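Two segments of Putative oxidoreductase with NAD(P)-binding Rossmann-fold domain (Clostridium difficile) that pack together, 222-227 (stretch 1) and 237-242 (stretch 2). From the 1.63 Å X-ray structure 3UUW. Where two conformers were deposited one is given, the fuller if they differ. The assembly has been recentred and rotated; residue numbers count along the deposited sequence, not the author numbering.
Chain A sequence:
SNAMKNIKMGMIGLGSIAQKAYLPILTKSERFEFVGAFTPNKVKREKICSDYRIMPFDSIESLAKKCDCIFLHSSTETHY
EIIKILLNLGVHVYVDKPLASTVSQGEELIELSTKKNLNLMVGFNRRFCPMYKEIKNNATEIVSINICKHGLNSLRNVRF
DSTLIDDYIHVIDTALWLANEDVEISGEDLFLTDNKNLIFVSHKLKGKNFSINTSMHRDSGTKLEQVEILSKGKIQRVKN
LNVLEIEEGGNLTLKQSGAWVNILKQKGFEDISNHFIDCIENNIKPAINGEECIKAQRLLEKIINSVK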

ATOM      1  N   THR A 222       1.045  -4.431  16.410  1.00 17.68           N
ATOM      2  CA  THR A 222      -0.276  -4.321  15.842  1.00 19.87           C
ATOM      3  C   THR A 222      -0.959  -5.671  15.902  1.00 19.72           C
ATOM      4  O   THR A 222      -0.320  -6.714  16.148  1.00 19.86           O
ATOM      5  N   LYS A 223      -2.268  -5.655  15.697  1.00 19.27           N
ATOM      6  CA  LYS A 223      -3.017  -6.881  15.536  1.00 19.89           C
ATOM      7  C   LYS A 223      -3.038  -7.168  14.042  1.00 19.75           C
ATOM      8  O   LYS A 223      -3.597  -6.385  13.264  1.00 20.78           O
ATOM      9  N   LEU A 224      -2.388  -8.265  13.665  0.50 17.76           N
ATOM     10  CA  LEU A 224      -2.225  -8.692  12.271  0.50 18.63           C
ATOM     11  C   LEU A 224      -2.528 -10.185  12.147  0.50 16.68           C
ATOM     12  O   LEU A 224      -2.333 -10.942  13.086  0.50 16.76           O
ATOM     13  N   GLU A 225      -3.073 -10.596  11.013  1.00 17.30           N
ATOM     14  CA  GLU A 225      -3.084 -12.004  10.657  1.00 16.67           C
ATOM     15  C   GLU A 225      -2.700 -12.018   9.201  1.00 16.90           C
ATOM     16  O   GLU A 225      -3.102 -11.149   8.444  1.00 17.35           O
ATOM     17  N   GLN A 226      -1.880 -12.993   8.807  1.00 15.43           N
ATOM     18  CA  GLN A 226      -1.531 -13.125   7.413  1.00 16.81           C
ATOM     19  C   GLN A 226      -1.245 -14.563   7.047  1.00 16.35           C
ATOM     20  O   GLN A 226      -0.596 -15.267   7.807  1.00 16.86           O
ATOM     21  N   VAL A 227      -1.788 -14.993   5.908  1.00 15.83           N
ATOM     22  CA  VAL A 227      -1.393 -16.244   5.259  1.00 15.25           C
ATOM     23  C   VAL A 227      -0.710 -15.857   3.931  1.00 15.51           C
ATOM     24  O   VAL A 227      -1.227 -15.028   3.180  1.00 16.19           O
ATOM     25  N   ARG A 237      -1.185 -13.599  -0.825  1.00 14.65           N
ATOM     26  CA  ARG A 237      -1.295 -13.287   0.590  1.00 16.80           C
ATOM     27  C   ARG A 237      -2.700 -12.836   0.909  1.00 16.96           C
ATOM     28  O   ARG A 237      -3.341 -12.135   0.105  1.00 19.77           O
ATOM     29  N   VAL A 238      -3.165 -13.201   2.091  1.00 14.79           N
ATOM     30  CA  VAL A 238      -4.423 -12.660   2.588  1.00 13.76           C
ATOM     31  C   VAL A 238      -4.096 -12.032   3.936  1.00 13.47           C
ATOM     32  O   VAL A 238      -3.540 -12.695   4.805  1.00 15.80           O
ATOM     33  N   LYS A 239      -4.411 -10.748   4.083  1.00 14.37           N
ATOM     34  CA  LYS A 239      -4.123 -10.003   5.282  1.00 14.96           C
ATOM     35  C   LYS A 239      -5.406  -9.690   6.028  1.00 17.65           C
ATOM     36  O   LYS A 239      -6.375  -9.195   5.439  1.00 16.35           O
ATOM     37  N   ASN A 240      -5.390  -9.971   7.320  1.00 17.14           N
ATOM     38  CA  ASN A 240      -6.533  -9.716   8.220  1.00 17.73           C
ATOM     39  C   ASN A 240      -7.857 -10.281   7.694  1.00 16.90           C
ATOM     40  O   ASN A 240      -8.944  -9.695   7.905  1.00 17.14           O
ATOM     41  N   LEU A 241      -7.745 -11.413   7.004  1.00 16.98           N
ATOM     42  CA  LEU A 241      -8.868 -12.149   6.411  1.00 17.63           C
ATOM     43  C   LEU A 241      -9.648 -11.399   5.350  1.00 19.05           C
ATOM     44  O   LEU A 241     -10.660 -11.931   4.844  1.00 20.46           O
ATOM     45  N   ASN A 242      -9.210 -10.196   4.960  1.00 17.00           N
ATOM     46  CA  ASN A 242     -10.065  -9.385   4.117  1.00 17.87           C
ATOM     47  C   ASN A 242      -9.438  -8.566   3.001  1.00 16.87           C
ATOM     48  O   ASN A 242     -10.131  -7.799   2.317  1.00 18.01           O
TER

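Residues 224-227 and 237-239 run as neighbouring antiparallel strands, their N-to-C directions 163° apart, and the backbone sets the frame for the side chains. Val227 and Val238 form a hydrogen-bonded pair: Val227 N donates to Val238 O at 3.1 Å, and Val238 N donates to Val227 O at 2.9 Å. Gln226 and Lys239 form the adjacent non-hydrogen-bonded pair, where alpha carbons approach closely enough for CA-H...O contacts; Gln226 CA lies 3.3 Å from Val238 O.

The ladder changes character at Asn240, where the second strand gives way to a turn. Asn240 N still donates to Glu225 O, at 2.8 Å and almost perfectly straight, but the reciprocal bond is made by a side chain: Glu225 N donates to Asn240 OD1 at 3.0 Å. Asn240 thus supplies through its amide oxygen the acceptor that a strand residue would offer from its backbone. Its CA-to-CB bond points away from the first stretch, yet with chi1 m and chi2 at -29° the amide end comes nearer. Backbone angles of 51/34 put Asn240 in the left-handed region, which asparagine tolerates well, and Asn242 N closes the turn by bonding to Lys239 O at 3.0 Å.

Two waters fill out the polar network. Water 1 donates to Lys223 O at 2.7 Å and accepts from Asn240 ND2 at 3.0 Å, so both ends of the Asn240 amide are used in joining the stretches. Water 2 accepts from Leu241 N at 2.9 Å, donates to Val238 O at 2.9 Å, and makes a weak bond to Glu225 O, with the water oxygen 3.3 Å from that carbonyl oxygen.

The remaining contacts are largely between carbon and polar atoms. On one face of the sheet, Gln226 extends with chi1 and chi2 both t, bringing its OE1 to 3.4 Å from Lys239 CE; Lys239, m at chi1 and t thereafter, offers its long methylene chain while its NZ is satisfied elsewhere in the structure. Gln226 OE1 also lies 4.1 Å from Arg237 CD. On the other face sit Val227 and Val238, both t, whose compact, beta-branched side chains suit buried strand positions. The CA-to-CB bond of Leu241 points sideways, but with chi1 m and chi2 p the end of the side chain comes nearer and places CD1 3.7 Å from Glu225 OE1. Leu224, t then p, likewise brings its CD1 to 3.8 Å from Asn240 OD1, adding an apolar neighbour beside the amide.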

ATOM      1  CB  THR A 222      -0.186  -3.836  14.365  1.00 21.38           C
ATOM      2  OG1 THR A 222      -1.424  -3.244  13.949  1.00 24.41           O
ATOM      3  CG2 THR A 222       0.236  -4.948  13.433  1.00 19.50           C
ATOM      4  CB  LYS A 223      -4.420  -6.698  16.089  1.00 20.43           C
ATOM      5  CG  LYS A 223      -5.286  -7.928  15.964  1.00 24.16           C
ATOM      6  CD  LYS A 223      -6.648  -7.675  16.619  1.00 27.87           C
ATOM      7  CE  LYS A 223      -7.676  -8.708  16.187  1.00 32.05           C
ATOM      8  NZ  LYS A 223      -7.263 -10.084  16.574  1.00 33.95           N
ATOM      9  CB  LEU A 224      -0.756  -8.436  11.856  0.50 18.75           C
ATOM     10  CG  LEU A 224      -0.178  -8.943  10.533  0.50 22.35           C
ATOM     11  CD1 LEU A 224      -1.001  -8.450   9.336  0.50 19.66           C
ATOM     12  CD2 LEU A 224       1.290  -8.503  10.406  0.50 23.89           C
ATOM     13  CB  GLU A 225      -4.442 -12.663  10.887  1.00 17.17           C
ATOM     14  CG  GLU A 225      -4.475 -14.141  10.501  1.00 18.73           C
ATOM     15  CD  GLU A 225      -5.686 -14.877  11.027  1.00 22.00           C
ATOM     16  OE1 GLU A 225      -6.249 -14.444  12.058  1.00 23.09           O
ATOM     17  OE2 GLU A 225      -6.067 -15.893  10.399  1.00 21.74           O
ATOM     18  CB  GLN A 226      -0.278 -12.295   7.094  1.00 16.45           C
ATOM     19  CG  GLN A 226       0.103 -12.351   5.631  1.00 20.42           C
ATOM     20  CD  GLN A 226       1.299 -11.485   5.333  1.00 25.84           C
ATOM     21  OE1 GLN A 226       1.184 -10.277   5.220  1.00 28.52           O
ATOM     22  NE2 GLN A 226       2.451 -12.109   5.204  1.00 25.00           N
ATOM     23  CB  VAL A 227      -2.592 -17.118   4.970  1.00 15.63           C
ATOM     24  CG1 VAL A 227      -2.213 -18.272   4.007  1.00 15.72           C
ATOM     25  CG2 VAL A 227      -3.194 -17.582   6.264  1.00 16.52           C
ATOM     26  CB  ARG A 237      -0.376 -12.151   1.039  1.00 18.77           C
ATOM     27  CG  ARG A 237       0.987 -12.101   0.455  1.00 23.51           C
ATOM     28  CD  ARG A 237       1.817 -11.046   1.216  1.00 23.89           C
ATOM     29  NE  ARG A 237       3.138 -11.072   0.652  1.00 24.82           N
ATOM     30  CZ  ARG A 237       3.475 -10.454  -0.468  1.00 22.59           C
ATOM     31  NH1 ARG A 237       2.594  -9.688  -1.118  1.00 22.35           N
ATOM     32  NH2 ARG A 237       4.698 -10.578  -0.916  1.00 25.94           N
ATOM     33  CB  VAL A 238      -5.544 -13.699   2.719  1.00 14.20           C
ATOM     34  CG1 VAL A 238      -6.778 -13.068   3.359  1.00 13.60           C
ATOM     35  CG2 VAL A 238      -5.911 -14.233   1.369  1.00 14.83           C
ATOM     36  CB  LYS A 239      -3.418  -8.683   4.937  1.00 17.60           C
ATOM     37  CG  LYS A 239      -2.069  -8.867   4.289  1.00 19.72           C
ATOM     38  CD  LYS A 239      -1.447  -7.493   3.970  1.00 22.68           C
ATOM     39  CE  LYS A 239      -0.044  -7.620   3.399  1.00 27.31           C
ATOM     40  NZ  LYS A 239       0.498  -6.270   3.091  1.00 30.09           N
ATOM     41  CB  ASN A 240      -6.645  -8.213   8.508  1.00 18.15           C
ATOM     42  CG  ASN A 240      -5.437  -7.676   9.253  1.00 20.72           C
ATOM     43  OD1 ASN A 240      -4.786  -8.397  10.003  1.00 22.28           O
ATOM     44  ND2 ASN A 240      -5.188  -6.391   9.112  1.00 28.33           N
ATOM     45  CB  LEU A 241      -9.838 -12.661   7.501  1.00 17.19           C
ATOM     46  CG  LEU A 241      -9.258 -13.613   8.530  1.00 20.59           C
ATOM     47  CD1 LEU A 241      -8.502 -12.883   9.572  1.00 25.79           C
ATOM     48  CD2 LEU A 241     -10.381 -14.465   9.195  1.00 25.11           C
ATOM     49  CB  ASN A 242     -10.990  -8.525   4.985  1.00 18.60           C
ATOM     50  CG  ASN A 242     -10.259  -7.416   5.705  1.00 20.85           C
ATOM     51  OD1 ASN A 242      -9.070  -7.201   5.493  1.00 21.27           O
ATOM     52  ND2 ASN A 242     -10.984  -6.677   6.555  1.00 23.00           N
TER
HETATM   53  O   HOH W   1      -3.301  -4.997  10.991  1.00 28.48           O
HETATM   54  O   HOH W   2      -5.350 -13.077   6.999  1.00 15.94           O